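Local coordinates for DUF3845 domain-containing protein (Bacteroides thetaiotaomicron VPI-5482, PDB 3GF6) that is of unknown function but is a bacterial lipoprotein built as an all-beta domain of two facing antiparallel sheets, at residues Arg117-Leu122 against Thr173-Tyr178; Asp132-Gln137 against Met160-Phe165; Glu37-Leu42 against Arg208-Ser213. All coordinates share one frame; numbering follows the deposited sequence. Where two conformers were deposited one is given.

Contact 1. Residues Arg117-Leu122 against Thr173-Tyr178; sequences RLKGEL and TFDITY. With EDO (1,2-ethanediol), chain C.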
loop_
_atom_site.group_PDB
_atom_site.type_symbol
_atom_site.label_atom_id
_atom_site.label_comp_id
_atom_site.label_asym_id
_atom_site.label_seq_id
_atom_site.Cartn_x
_atom_site.Cartn_y
_atom_site.Cartn_z
ATOM N N ARG A 117 -1.343 -10.412 -4.191
ATOM C CA ARG A 117 -1.065 -9.860 -5.521
ATOM C C ARG A 117 -1.679 -8.469 -5.556
ATOM O O ARG A 117 -2.797 -8.292 -5.114
ATOM C CB ARG A 117 -1.632 -10.733 -6.642
ATOM C CG ARG A 117 -1.317 -10.221 -8.051
ATOM C CD ARG A 117 -1.703 -11.312 -9.070
ATOM N NE ARG A 117 -1.451 -10.905 -10.442
ATOM C CZ ARG A 117 -1.885 -11.588 -11.493
ATOM N NH1 ARG A 117 -2.591 -12.703 -11.311
ATOM N NH2 ARG A 117 -1.630 -11.153 -12.718
ATOM N N LEU A 118 -0.921 -7.482 -6.038
ATOM C CA LEU A 118 -1.398 -6.124 -6.226
ATOM C C LEU A 118 -1.178 -5.778 -7.679
ATOM O O LEU A 118 -0.006 -5.695 -8.141
ATOM C CB LEU A 118 -0.639 -5.137 -5.311
ATOM C CG LEU A 118 -0.965 -3.663 -5.551
ATOM C CD1 LEU A 118 -2.412 -3.449 -5.175
ATOM C CD2 LEU A 118 -0.044 -2.702 -4.731
ATOM N N LYS A 119 -2.295 -5.661 -8.427
ATOM C CA LYS A 119 -2.253 -5.427 -9.861
ATOM C C LYS A 119 -3.178 -4.278 -10.158
ATOM O O LYS A 119 -4.280 -4.241 -9.642
ATOM C CB LYS A 119 -2.683 -6.693 -10.644
ATOM C CG LYS A 119 -2.748 -6.525 -12.169
ATOM C CD LYS A 119 -3.056 -7.862 -12.853
ATOM C CE LYS A 119 -3.351 -7.741 -14.347
ATOM N NZ LYS A 119 -2.648 -6.594 -14.972
ATOM N N GLY A 120 -2.724 -3.353 -10.983
ATOM C CA GLY A 120 -3.500 -2.155 -11.275
ATOM C C GLY A 120 -2.702 -1.012 -11.849
ATOM O O GLY A 120 -1.655 -1.217 -12.423
ATOM N N GLU A 121 -3.237 0.198 -11.731
ATOM C CA GLU A 121 -2.583 1.369 -12.323
ATOM C C GLU A 121 -2.899 2.645 -11.585
ATOM O O GLU A 121 -4.049 2.908 -11.237
ATOM C CB GLU A 121 -2.938 1.510 -13.810
ATOM C CG GLU A 121 -2.140 2.579 -14.523
ATOM C CD GLU A 121 -2.551 2.766 -15.965
ATOM O OE1 GLU A 121 -3.378 1.980 -16.465
ATOM O OE2 GLU A 121 -2.056 3.720 -16.598
ATOM N N LEU A 122 -1.851 3.426 -11.318
ATOM C CA LEU A 122 -1.978 4.792 -10.827
ATOM C C LEU A 122 -1.909 5.733 -12.023
ATOM O O LEU A 122 -1.010 5.625 -12.846
ATOM C CB LEU A 122 -0.841 5.120 -9.853
ATOM C CG LEU A 122 -0.785 6.537 -9.268
ATOM C CD1 LEU A 122 -1.980 6.875 -8.372
ATOM C CD2 LEU A 122 0.538 6.701 -8.506
ATOM N N THR A 173 1.886 1.387 -13.941
ATOM C CA THR A 173 1.114 0.151 -14.129
ATOM C C THR A 173 1.881 -0.958 -13.460
ATOM O O THR A 173 3.060 -1.175 -13.778
ATOM C CB THR A 173 0.930 -0.132 -15.632
ATOM O OG1 THR A 173 0.358 1.024 -16.251
ATOM C CG2 THR A 173 0.066 -1.356 -15.901
ATOM N N PHE A 174 1.239 -1.641 -12.510
ATOM C CA PHE A 174 1.951 -2.589 -11.642
ATOM C C PHE A 174 1.263 -3.936 -11.537
ATOM O O PHE A 174 0.053 -4.048 -11.708
ATOM C CB PHE A 174 2.125 -1.996 -10.215
ATOM C CG PHE A 174 0.862 -1.399 -9.649
ATOM C CD1 PHE A 174 -0.046 -2.187 -8.979
ATOM C CD2 PHE A 174 0.576 -0.047 -9.826
ATOM C CE1 PHE A 174 -1.245 -1.660 -8.503
ATOM C CE2 PHE A 174 -0.605 0.516 -9.313
ATOM C CZ PHE A 174 -1.517 -0.297 -8.659
ATOM N N ASP A 175 2.049 -4.972 -11.234
ATOM C CA ASP A 175 1.527 -6.305 -11.008
ATOM C C ASP A 175 2.584 -7.044 -10.199
ATOM O O ASP A 175 3.520 -7.615 -10.758
ATOM C CB ASP A 175 1.241 -7.010 -12.339
ATOM C CG ASP A 175 0.519 -8.359 -12.162
ATOM O OD1 ASP A 175 0.281 -8.765 -11.001
ATOM O OD2 ASP A 175 0.179 -9.014 -13.195
ATOM N N ILE A 176 2.471 -6.944 -8.878
ATOM C CA ILE A 176 3.476 -7.467 -7.949
ATOM C C ILE A 176 2.840 -8.553 -7.102
ATOM O O ILE A 176 1.614 -8.580 -6.847
ATOM C CB ILE A 176 4.132 -6.357 -7.041
ATOM C CG1 ILE A 176 3.061 -5.682 -6.167
ATOM C CG2 ILE A 176 4.896 -5.385 -7.931
ATOM C CD1 ILE A 176 3.569 -4.861 -4.990
ATOM N N THR A 177 3.673 -9.470 -6.672
ATOM C CA THR A 177 3.227 -10.506 -5.739
ATOM C C THR A 177 4.200 -10.629 -4.564
ATOM O O THR A 177 5.379 -10.261 -4.659
ATOM C CB THR A 177 3.111 -11.868 -6.419
ATOM O OG1 THR A 177 4.391 -12.260 -6.942
ATOM C CG2 THR A 177 2.074 -11.828 -7.495
ATOM N N TYR A 178 3.687 -11.138 -3.451
ATOM C CA TYR A 178 4.489 -11.408 -2.257
ATOM C C TYR A 178 3.963 -12.683 -1.619
ATOM O O TYR A 178 2.746 -12.889 -1.531
ATOM C CB TYR A 178 4.457 -10.201 -1.312
ATOM C CG TYR A 178 5.188 -10.383 0.014
ATOM C CD1 TYR A 178 6.555 -10.097 0.146
ATOM C CD2 TYR A 178 4.533 -10.868 1.143
ATOM C CE1 TYR A 178 7.206 -10.233 1.357
ATOM C CE2 TYR A 178 5.204 -11.031 2.384
ATOM C CZ TYR A 178 6.541 -10.733 2.481
ATOM O OH TYR A 178 7.176 -10.900 3.707
HETATM C C1 EDO C . -2.380 -15.339 -9.539
HETATM O O1 EDO C . -3.249 -14.456 -8.878
HETATM C C2 EDO C . -2.485 -16.638 -8.814
HETATM O O2 EDO C . -3.692 -17.158 -9.313
HETATM O O HOH W 1 -1.182 -4.041 -14.275
HETATM O O HOH W 2 -1.116 0.409 -18.533
#
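Arg-117 and Asp-175 are joined by a two-pronged salt bridge over the face of the sheet they share with Lys-119 and Thr-177. The arginine comes side-on: NE gives a nearly straight bond to OD1 of Asp-175 at 2.8 Å, and NH2 does the same for OD2. Both oxygens are met on their syn lone pairs, and the guanidinium and carboxylate planes lie only 4° apart. The arginine chain runs out fully extended, with CG anti to the backbone N (chi1 -178°), and NH1 turns to a bound ethanediol. Lys-119 adds a second positive charge nearby, its NZ 4.1 Å from Asp-175 OD2, though its own salt bridge goes to Asp-210; a water links NZ to the carbonyl O of Phe-174.

Backbone bonds pair the strands antiparallel, two between Leu-118 and Ile-176 and two between Gly-120 and Phe-174.

Apolar contacts fill the opposite face. Phe-174 CG sits between the backbone N and the carbonyl carbon (chi1 47°), and its ring lies back over Gly-120, whose CA stands 4.0 Å from the ring centroid in a CH-pi contact. A CB on that glycine would lie 3.3 Å from Phe-174 CZ and also jam against the carbonyl O of Lys-119. Next to it Leu-118 CG touches Phe-174 CE1 at 3.6 Å, while Leu-118 CB packs on Ile-176 CG1.

The pair is thus two-sided: on the charged face two nitrogens would fix the carboxylate's rotation and probably favour its ionised form, while on the other the Phe-174 ring packs with Leu-118 toward the interior.

Contact 2. Residues Asp132-Gln137 against Met160-Phe165; sequences DYVYAQ and MKLGTF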
loop_
_atom_site.group_PDB
_atom_site.type_symbol
_atom_site.label_atom_id
_atom_site.label_comp_id
_atom_site.label_asym_id
_atom_site.label_seq_id
_atom_site.Cartn_x
_atom_site.Cartn_y
_atom_site.Cartn_z
ATOM N N ASP A 132 6.411 11.859 -8.569
ATOM C CA ASP A 132 7.736 12.021 -7.941
ATOM C C ASP A 132 8.229 10.696 -7.374
ATOM O O ASP A 132 9.329 10.260 -7.647
ATOM C CB ASP A 132 7.652 13.077 -6.822
ATOM C CG ASP A 132 8.970 13.280 -6.081
ATOM O OD1 ASP A 132 10.029 13.368 -6.739
ATOM O OD2 ASP A 132 8.966 13.303 -4.840
ATOM N N TYR A 133 7.403 10.064 -6.557
ATOM C CA TYR A 133 7.685 8.705 -6.102
ATOM C C TYR A 133 6.391 7.956 -5.858
ATOM O O TYR A 133 5.335 8.569 -5.639
ATOM C CB TYR A 133 8.591 8.709 -4.863
ATOM C CG TYR A 133 7.925 9.089 -3.533
ATOM C CD1 TYR A 133 7.146 8.171 -2.828
ATOM C CD2 TYR A 133 8.154 10.320 -2.955
ATOM C CE1 TYR A 133 6.522 8.540 -1.639
ATOM C CE2 TYR A 133 7.589 10.675 -1.733
ATOM C CZ TYR A 133 6.764 9.788 -1.085
ATOM O OH TYR A 133 6.219 10.116 0.150
ATOM N N VAL A 134 6.477 6.635 -5.915
ATOM C CA VAL A 134 5.367 5.744 -5.588
ATOM C C VAL A 134 5.946 4.411 -5.139
ATOM O O VAL A 134 6.825 3.856 -5.806
ATOM C CB VAL A 134 4.365 5.543 -6.761
ATOM C CG1 VAL A 134 5.058 5.162 -8.098
ATOM C CG2 VAL A 134 3.307 4.489 -6.412
ATOM N N TYR A 135 5.457 3.896 -4.031
ATOM C CA TYR A 135 5.831 2.562 -3.599
ATOM C C TYR A 135 4.752 1.843 -2.810
ATOM O O TYR A 135 3.948 2.493 -2.141
ATOM C CB TYR A 135 7.111 2.583 -2.796
ATOM C CG TYR A 135 7.120 3.242 -1.434
ATOM C CD1 TYR A 135 7.235 4.622 -1.295
ATOM C CD2 TYR A 135 7.086 2.484 -0.290
ATOM C CE1 TYR A 135 7.348 5.197 -0.026
ATOM C CE2 TYR A 135 7.163 3.057 0.976
ATOM C CZ TYR A 135 7.290 4.407 1.092
ATOM O OH TYR A 135 7.447 4.934 2.321
ATOM N N ALA A 136 4.764 0.501 -2.900
ATOM C CA ALA A 136 3.871 -0.395 -2.150
ATOM C C ALA A 136 4.647 -0.986 -0.988
ATOM O O ALA A 136 5.829 -1.340 -1.130
ATOM C CB ALA A 136 3.264 -1.512 -3.052
ATOM N N GLN A 137 4.012 -1.029 0.176
ATOM C CA GLN A 137 4.683 -1.535 1.354
ATOM C C GLN A 137 3.802 -2.354 2.281
ATOM O O GLN A 137 2.692 -1.958 2.627
ATOM C CB GLN A 137 5.288 -0.369 2.130
ATOM C CG GLN A 137 6.098 -0.775 3.313
ATOM C CD GLN A 137 7.076 0.299 3.688
ATOM O OE1 GLN A 137 8.171 0.334 3.153
ATOM N NE2 GLN A 137 6.687 1.196 4.609
HETATM N N MSE A 160 10.514 1.779 -10.486
HETATM C CA MSE A 160 10.511 0.757 -11.556
HETATM C C MSE A 160 10.518 -0.652 -11.003
HETATM O O MSE A 160 10.271 -1.618 -11.758
HETATM C CB MSE A 160 11.680 0.951 -12.522
HETATM C CG MSE A 160 11.833 2.317 -12.956
HETATM SE SE MSE A 160 13.348 2.386 -14.110
HETATM C CE MSE A 160 12.323 2.146 -15.699
ATOM N N LYS A 161 10.729 -0.806 -9.697
ATOM C CA LYS A 161 10.529 -2.114 -9.067
ATOM C C LYS A 161 9.050 -2.396 -8.762
ATOM O O LYS A 161 8.690 -3.538 -8.527
ATOM C CB LYS A 161 11.335 -2.248 -7.770
ATOM C CG LYS A 161 12.824 -2.049 -7.932
ATOM C CD LYS A 161 13.414 -3.014 -8.916
ATOM C CE LYS A 161 14.936 -2.901 -8.910
ATOM N NZ LYS A 161 15.539 -4.006 -9.693
ATOM N N LEU A 162 8.223 -1.359 -8.710
ATOM C CA LEU A 162 6.794 -1.521 -8.508
ATOM C C LEU A 162 6.105 -1.732 -9.840
ATOM O O LEU A 162 5.294 -2.655 -10.003
ATOM C CB LEU A 162 6.192 -0.289 -7.808
ATOM C CG LEU A 162 4.646 -0.256 -7.739
ATOM C CD1 LEU A 162 4.149 -1.470 -6.931
ATOM C CD2 LEU A 162 4.185 1.084 -7.156
ATOM N N GLY A 163 6.410 -0.879 -10.803
ATOM C CA GLY A 163 5.774 -1.008 -12.115
ATOM C C GLY A 163 6.421 -0.234 -13.234
ATOM O O GLY A 163 7.569 0.231 -13.121
ATOM N N THR A 164 5.659 -0.099 -14.309
ATOM C CA THR A 164 6.110 0.520 -15.535
ATOM C C THR A 164 5.490 1.896 -15.677
ATOM O O THR A 164 4.274 2.038 -15.551
ATOM C CB THR A 164 5.656 -0.311 -16.753
ATOM O OG1 THR A 164 6.138 -1.663 -16.649
ATOM C CG2 THR A 164 6.153 0.324 -18.016
ATOM N N PHE A 165 6.315 2.897 -15.956
ATOM C CA PHE A 165 5.809 4.257 -16.125
ATOM C C PHE A 165 5.666 4.585 -17.578
ATOM O O PHE A 165 6.406 4.048 -18.399
ATOM C CB PHE A 165 6.785 5.261 -15.537
ATOM C CG PHE A 165 6.916 5.190 -14.059
ATOM C CD1 PHE A 165 7.898 4.393 -13.471
ATOM C CD2 PHE A 165 6.113 5.963 -13.253
ATOM C CE1 PHE A 165 8.060 4.366 -12.108
ATOM C CE2 PHE A 165 6.259 5.942 -11.888
ATOM C CZ PHE A 165 7.228 5.142 -11.308
#
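Val-134 and Leu-162 meet through the torsions of both: the valine puts CG2 anti to its backbone N and CG1 between the N and the carbonyl carbon (chi1 50°), and the leucine carries CG anti to its own N (chi1 171°), with chi2 (62°) setting its two CD branches. Val-134 CG2 touches Leu-162 CD2 at 3.6 Å, the two side chains crossing at about a right angle. The other methyl of the valine, CG1, reaches tip to tip toward Phe-165 and stands 3.9 Å from its CZ. One valine thus serves two partners, a methyl for each.

The second branch of the leucine is used as well. Its CD1 lies 4.0 Å from CB of Ala-136, two residues further along the strand, so the fork of Leu-162 spans two side chains that point from the same side of strand 129-139. CD2 also comes within 4.2 Å of CA of Tyr-135, the residue between them.

This is packing between the two sheets of the all-beta fold. Strand 129-139 belongs to one of them, and strand 163-165, with the bend that leads into it, borders the other beside strand 171-183. Residues 160-162 curl like a helix but lack its hydrogen bonding, and from this bend Leu-162 projects inward, also touching Phe-174 and Ile-176. At the start of the first segment Asp-132 and Tyr-133 form a classic beta bulge opposite Asn-195, where the chain turns a corner.

Only apolar groups meet across the segments, and the buried area is a modest 189 Å². The ring of Phe-165 has a further neighbour in Arg-169, which makes a cation-pi contact with it.

Contact 3. Residues Glu37-Leu42 against Arg208-Ser213; sequences EEDYVL and RIDKES. With EDO (1,2-ethanediol), chain F.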
loop_
_atom_site.group_PDB
_atom_site.type_symbol
_atom_site.label_atom_id
_atom_site.label_comp_id
_atom_site.label_asym_id
_atom_site.label_seq_id
_atom_site.Cartn_x
_atom_site.Cartn_y
_atom_site.Cartn_z
ATOM N N GLU A 37 -13.886 -9.680 -7.832
ATOM C CA GLU A 37 -14.564 -10.313 -8.960
ATOM C C GLU A 37 -14.530 -9.449 -10.201
ATOM O O GLU A 37 -14.822 -9.914 -11.292
ATOM C CB GLU A 37 -16.013 -10.642 -8.603
ATOM C CG GLU A 37 -16.140 -11.696 -7.480
ATOM C CD GLU A 37 -17.588 -11.956 -7.080
ATOM O OE1 GLU A 37 -18.484 -11.610 -7.860
ATOM O OE2 GLU A 37 -17.819 -12.480 -5.987
ATOM N N GLU A 38 -14.199 -8.185 -10.034
ATOM C CA GLU A 38 -14.040 -7.279 -11.154
ATOM C C GLU A 38 -13.075 -6.170 -10.765
ATOM O O GLU A 38 -12.736 -5.986 -9.574
ATOM C CB GLU A 38 -15.382 -6.685 -11.542
ATOM C CG GLU A 38 -16.010 -5.859 -10.498
ATOM C CD GLU A 38 -17.429 -5.384 -10.885
ATOM O OE1 GLU A 38 -17.887 -5.715 -11.986
ATOM O OE2 GLU A 38 -18.076 -4.681 -10.078
ATOM N N ASP A 39 -12.607 -5.460 -11.782
ATOM C CA ASP A 39 -11.744 -4.302 -11.541
ATOM C C ASP A 39 -12.559 -3.191 -10.881
ATOM O O ASP A 39 -13.781 -3.060 -11.085
ATOM C CB ASP A 39 -11.234 -3.676 -12.843
ATOM C CG ASP A 39 -10.420 -4.615 -13.721
ATOM O OD1 ASP A 39 -9.977 -5.708 -13.333
ATOM O OD2 ASP A 39 -10.243 -4.205 -14.883
ATOM N N TYR A 40 -11.884 -2.314 -10.162
ATOM C CA TYR A 40 -12.559 -1.061 -9.714
ATOM C C TYR A 40 -11.601 0.120 -9.744
ATOM O O TYR A 40 -10.386 -0.074 -9.826
ATOM C CB TYR A 40 -13.208 -1.243 -8.351
ATOM C CG TYR A 40 -12.266 -1.278 -7.169
ATOM C CD1 TYR A 40 -11.884 -0.098 -6.536
ATOM C CD2 TYR A 40 -11.753 -2.481 -6.690
ATOM C CE1 TYR A 40 -11.039 -0.105 -5.468
ATOM C CE2 TYR A 40 -10.916 -2.503 -5.613
ATOM C CZ TYR A 40 -10.532 -1.297 -5.010
ATOM O OH TYR A 40 -9.693 -1.297 -3.918
ATOM N N VAL A 41 -12.146 1.330 -9.717
ATOM C CA VAL A 41 -11.279 2.490 -9.821
ATOM C C VAL A 41 -11.551 3.491 -8.695
ATOM O O VAL A 41 -12.677 3.989 -8.566
ATOM C CB VAL A 41 -11.450 3.154 -11.182
ATOM C CG1 VAL A 41 -10.576 4.413 -11.297
ATOM C CG2 VAL A 41 -11.105 2.147 -12.333
ATOM N N LEU A 42 -10.541 3.758 -7.860
ATOM C CA LEU A 42 -10.602 4.890 -6.940
ATOM C C LEU A 42 -10.398 6.181 -7.768
ATOM O O LEU A 42 -9.479 6.213 -8.594
ATOM C CB LEU A 42 -9.514 4.739 -5.871
ATOM C CG LEU A 42 -9.208 5.889 -4.918
ATOM C CD1 LEU A 42 -10.469 6.435 -4.173
ATOM C CD2 LEU A 42 -8.112 5.385 -3.939
ATOM N N ARG A 208 -6.677 2.376 -10.451
ATOM C CA ARG A 208 -7.359 1.103 -10.801
ATOM C C ARG A 208 -6.765 -0.064 -10.041
ATOM O O ARG A 208 -5.547 -0.251 -10.019
ATOM C CB ARG A 208 -7.325 0.835 -12.290
ATOM C CG ARG A 208 -8.134 -0.413 -12.677
ATOM C CD ARG A 208 -8.119 -0.691 -14.152
ATOM N NE ARG A 208 -6.792 -0.968 -14.674
ATOM C CZ ARG A 208 -6.047 -0.132 -15.407
ATOM N NH1 ARG A 208 -6.468 1.095 -15.716
ATOM N NH2 ARG A 208 -4.853 -0.533 -15.833
ATOM N N ILE A 209 -7.624 -0.840 -9.369
ATOM C CA ILE A 209 -7.217 -2.089 -8.729
ATOM C C ILE A 209 -7.871 -3.172 -9.594
ATOM O O ILE A 209 -9.123 -3.228 -9.723
ATOM C CB ILE A 209 -7.701 -2.198 -7.282
ATOM C CG1 ILE A 209 -7.061 -1.095 -6.430
ATOM C CG2 ILE A 209 -7.465 -3.632 -6.723
ATOM C CD1 ILE A 209 -5.485 -1.179 -6.293
ATOM N N ASP A 210 -7.013 -3.975 -10.226
ATOM C CA ASP A 210 -7.472 -5.018 -11.145
ATOM C C ASP A 210 -8.032 -6.176 -10.337
ATOM O O ASP A 210 -7.627 -6.451 -9.185
ATOM C CB ASP A 210 -6.365 -5.512 -12.073
ATOM C CG ASP A 210 -5.992 -4.497 -13.170
ATOM O OD1 ASP A 210 -6.538 -3.403 -13.240
ATOM O OD2 ASP A 210 -5.100 -4.803 -13.971
ATOM N N LYS A 211 -8.923 -6.903 -10.982
ATOM C CA LYS A 211 -9.653 -8.004 -10.347
ATOM C C LYS A 211 -8.749 -9.124 -9.824
ATOM O O LYS A 211 -9.149 -9.845 -8.937
ATOM C CB LYS A 211 -10.713 -8.554 -11.309
ATOM C CG LYS A 211 -10.234 -9.518 -12.332
ATOM C CD LYS A 211 -11.363 -9.897 -13.312
ATOM C CE LYS A 211 -11.111 -9.370 -14.707
ATOM N NZ LYS A 211 -9.870 -9.957 -15.319
ATOM N N GLU A 212 -7.532 -9.258 -10.367
ATOM C CA GLU A 212 -6.579 -10.265 -9.924
ATOM C C GLU A 212 -5.990 -9.966 -8.533
ATOM O O GLU A 212 -5.402 -10.836 -7.927
ATOM C CB GLU A 212 -5.410 -10.387 -10.907
ATOM C CG GLU A 212 -5.756 -10.986 -12.274
ATOM C CD GLU A 212 -6.400 -10.031 -13.258
ATOM O OE1 GLU A 212 -6.547 -8.808 -13.033
ATOM O OE2 GLU A 212 -6.799 -10.545 -14.297
ATOM N N SER A 213 -6.138 -8.741 -8.028
ATOM C CA SER A 213 -5.560 -8.377 -6.753
ATOM C C SER A 213 -6.249 -9.155 -5.637
ATOM O O SER A 213 -7.465 -9.351 -5.658
ATOM C CB SER A 213 -5.657 -6.879 -6.509
ATOM O OG SER A 213 -5.043 -6.117 -7.535
HETATM C C1 EDO F . -8.353 4.509 -16.546
HETATM O O1 EDO F . -7.371 3.675 -17.189
HETATM C C2 EDO F . -8.660 3.941 -15.166
HETATM O O2 EDO F . -8.886 2.520 -15.237
HETATM O O HOH W 3 -8.299 -7.276 -14.807
HETATM O O HOH W 4 -7.771 -3.956 -16.135
#
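Glu-37 O lies beside Lys-211 CD at 4.0 Å, and at the next residue Lys-211 CB lies 3.4 Å from Glu-38 C. Asp-39 follows and carries most of the polar contact. Its chi1 (-60°) places CG beside the backbone N. OD1 of Asp-39 accepts the backbone N-H of Lys-211 at 2.8 Å, the donor arriving on the anti side and 21° out of the carboxylate plane. A water joins this same OD1 to Lys-211 NZ and Glu-212 OE1; a second water donates to Asp-39 OD2 and, weakly, to Asp-210 OD1. The two aspartates lie side by side, OD2 of Asp-39 being 4.1 Å from OD1 of Asp-210, a closeness of like charges that is probably eased by Arg-208 and, less, by the water.

The Lys-211 N-H that Asp-39 takes up belongs to a type I beta turn from Asp-210 to Ser-213, placed where strand 203-219 is broken. Asp-210 O accepts from both N and OG of Ser-213. Before the turn the chains pair as antiparallel strands, with two backbone bonds between Tyr-40 and Ile-209.

Tyr-40 sets its ring alongside Ile-209, whose CB lies over the ring face, 4.0 Å from the centroid. The tyrosine OH is hydrogen-bonded to Lys-64 O and Ser-81 OG.

Val-41 touches Arg-208 on the other side of the sheet, CG2 to CG at 3.9 Å. Arg-208 bends at chi3 (62°), and NE donates to Asp-210 OD1 at 2.8 Å; NH1 binds an ethanediol, and NH2 pairs with Glu-121. Asp-210 OD2 has its own salt bridge to Lys-119. A leucine in place of Arg-208 would probably leave Asp-210 OD1 without its guanidinium mate and Glu-121 without this cation.

Overall arrangement
Contacts 1 and 3 lie in one antiparallel sheet, where strand 112-123 runs between strands 171-183 and 203-219. Their centres are about 10 Å apart, and they touch through Lys-119 with Ser-213 and Glu-121 with Arg-208. Contact 2, also about 10 Å from contact 1 between centres, reaches across to strand 129-139 of the other sheet; it meets contact 1 where Ile-176 packs on Ala-136, among other places, and strand 163-165 lies beside strand 171-183. Contacts 2 and 3 stay about 18 Å apart between centres. Along the chain the pairings are nested, contact 2 inside contact 1 and contact 1 inside contact 3, so one sheet gathers distant parts of the sequence while its inner face packs on the second sheet.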